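Glycosyl hydrolase family 10 (Bacteroides intestinalis DSM 17393, PDB 4QPW) binds xylo-oligosaccharides such as xylohexaose through this carbohydrate-binding module, one domain of a longer enzyme that probably hydrolyses xylan. Local coordinates at residues E23-K26 with E27-I31. Residues are numbered along the deposited sequence; the frame is centred on the assembly and turned at random.
Sequences EEVK and ETTTI
The buried side chain of T29 lies against V25, its OG1 3.6 Å from V25 CG2, while the same hydroxyl donates a hydrogen bond to V25 O over 2.8 Å. With a C=O...OG1 angle of 140° and the donor 27° off the carbonyl plane, the hydroxyl meets the oxygen bent away from the C=O direction and tilted out of that plane. OG1 stands anti to T29's own carbonyl carbon (chi1 -56°), which turns it back to the preceding turn. V25 O also accepts a weak bond from T28 N at 3.3 Å, so one carbonyl gathers two donors from the following residues. The exposed K26 and E27 run side by side: the extended lysine lays CD 3.7 Å from E27 OE2, whereas K26 NZ stays 4.7 Å from that oxygen, too far for a salt bridge, although the opposite charges probably attract weakly. Water 1 donates to K26 O and T29 O, 2.9 Å from the latter; a second water lies within bonding distance of both carbonyls. In this two-sheet beta-sandwich module the turn links strand 19-21 of one sheet to strand 29-31 of the other, and V25 and T29 both pack on I54 of strand 54-57. The V25 side chain lies about 13 Å from a bound xylopyranose unit, so the turn does not itself line the glycan site. A valine at T29 would remove the hydroxyl and would probably leave V25 O with just the weak T28 amide bond within this turn. The chemistry is consistent with the turn being held against the start of strand 29-31 by one short hydroxyl bond and apolar packing on I54.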
loop_
_atom_site.group_PDB
_atom_site.type_symbol
_atom_site.label_atom_id
_atom_site.label_comp_id
_atom_site.label_asym_id
_atom_site.label_seq_id
_atom_site.Cartn_x
_atom_site.Cartn_y
_atom_site.Cartn_z
ATOM N N GLU A 23 18.469 2.122 5.694
ATOM C CA GLU A 23 19.799 1.495 5.504
ATOM C C GLU A 23 20.024 0.222 6.283
ATOM O O GLU A 23 20.779 -0.623 5.794
ATOM C CB GLU A 23 20.928 2.505 5.801
ATOM C CG GLU A 23 20.939 3.590 4.729
ATOM C CD GLU A 23 22.085 4.572 4.897
ATOM O OE1 GLU A 23 21.843 5.583 5.591
ATOM O OE2 GLU A 23 23.199 4.271 4.384
ATOM N N GLU A 24 19.343 0.081 7.388
ATOM C CA GLU A 24 19.437 -1.112 8.178
ATOM C C GLU A 24 19.246 -2.364 7.389
ATOM O O GLU A 24 19.810 -3.429 7.679
ATOM C CB GLU A 24 18.435 -1.077 9.349
ATOM C CG GLU A 24 18.557 -2.184 10.363
ATOM C CD GLU A 24 17.416 -2.266 11.298
ATOM O OE1 GLU A 24 16.278 -2.706 10.882
ATOM O OE2 GLU A 24 17.382 -1.649 12.405
ATOM N N VAL A 25 18.286 -2.359 6.394
ATOM C CA VAL A 25 17.816 -3.511 5.690
ATOM C C VAL A 25 17.939 -3.348 4.200
ATOM O O VAL A 25 17.276 -4.041 3.396
ATOM C CB VAL A 25 16.395 -3.989 6.101
ATOM C CG1 VAL A 25 16.392 -4.541 7.516
ATOM C CG2 VAL A 25 15.404 -2.869 5.920
ATOM N N LYS A 26 18.834 -2.478 3.752
ATOM C CA LYS A 26 18.985 -2.225 2.338
ATOM C C LYS A 26 19.384 -3.394 1.537
ATOM O O LYS A 26 18.956 -3.532 0.372
ATOM C CB LYS A 26 20.080 -1.105 2.119
ATOM C CG LYS A 26 20.569 -0.846 0.703
ATOM C CD LYS A 26 21.838 0.067 0.683
ATOM C CE LYS A 26 22.286 0.210 -0.776
ATOM N NZ LYS A 26 23.262 1.345 -0.839
ATOM N N GLU A 27 20.249 -4.279 2.041
ATOM C CA GLU A 27 20.720 -5.383 1.285
ATOM C C GLU A 27 19.737 -6.497 1.043
ATOM O O GLU A 27 19.910 -7.245 0.102
ATOM C CB GLU A 27 22.009 -5.935 1.867
ATOM C CG GLU A 27 23.194 -4.999 1.930
ATOM C CD GLU A 27 23.548 -4.427 0.593
ATOM O OE1 GLU A 27 23.659 -5.332 -0.334
ATOM O OE2 GLU A 27 23.694 -3.177 0.440
ATOM N N THR A 28 18.782 -6.628 1.935
ATOM C CA THR A 28 17.918 -7.766 2.012
ATOM C C THR A 28 16.438 -7.436 1.607
ATOM O O THR A 28 15.571 -8.281 1.800
ATOM C CB THR A 28 17.999 -8.393 3.402
ATOM O OG1 THR A 28 17.858 -7.404 4.361
ATOM C CG2 THR A 28 19.366 -9.103 3.594
ATOM N N THR A 29 16.234 -6.249 1.057
ATOM C CA THR A 29 14.860 -5.729 0.722
ATOM C C THR A 29 14.887 -5.298 -0.701
ATOM O O THR A 29 15.808 -4.602 -1.170
ATOM C CB THR A 29 14.561 -4.588 1.621
ATOM O OG1 THR A 29 14.679 -4.946 3.010
ATOM C CG2 THR A 29 13.127 -4.066 1.356
ATOM N N THR A 30 13.777 -5.584 -1.432
ATOM C CA THR A 30 13.551 -5.042 -2.750
ATOM C C THR A 30 12.103 -4.589 -2.881
ATOM O O THR A 30 11.186 -5.222 -2.358
ATOM C CB THR A 30 13.871 -5.991 -3.883
ATOM O OG1 THR A 30 13.190 -7.097 -3.808
ATOM C CG2 THR A 30 15.283 -6.476 -3.782
ATOM N N ILE A 31 11.896 -3.469 -3.540
ATOM C CA ILE A 31 10.559 -2.917 -3.900
ATOM C C ILE A 31 10.507 -2.624 -5.385
ATOM O O ILE A 31 11.370 -1.864 -5.902
ATOM C CB ILE A 31 10.264 -1.633 -3.112
ATOM C CG1 ILE A 31 10.305 -1.841 -1.623
ATOM C CG2 ILE A 31 8.946 -1.022 -3.557
ATOM C CD1 ILE A 31 10.205 -0.582 -0.822
HETATM O O HOH W 1 16.737 -1.860 -0.740
HETATM O O HOH W 2 18.548 -4.967 -2.102
#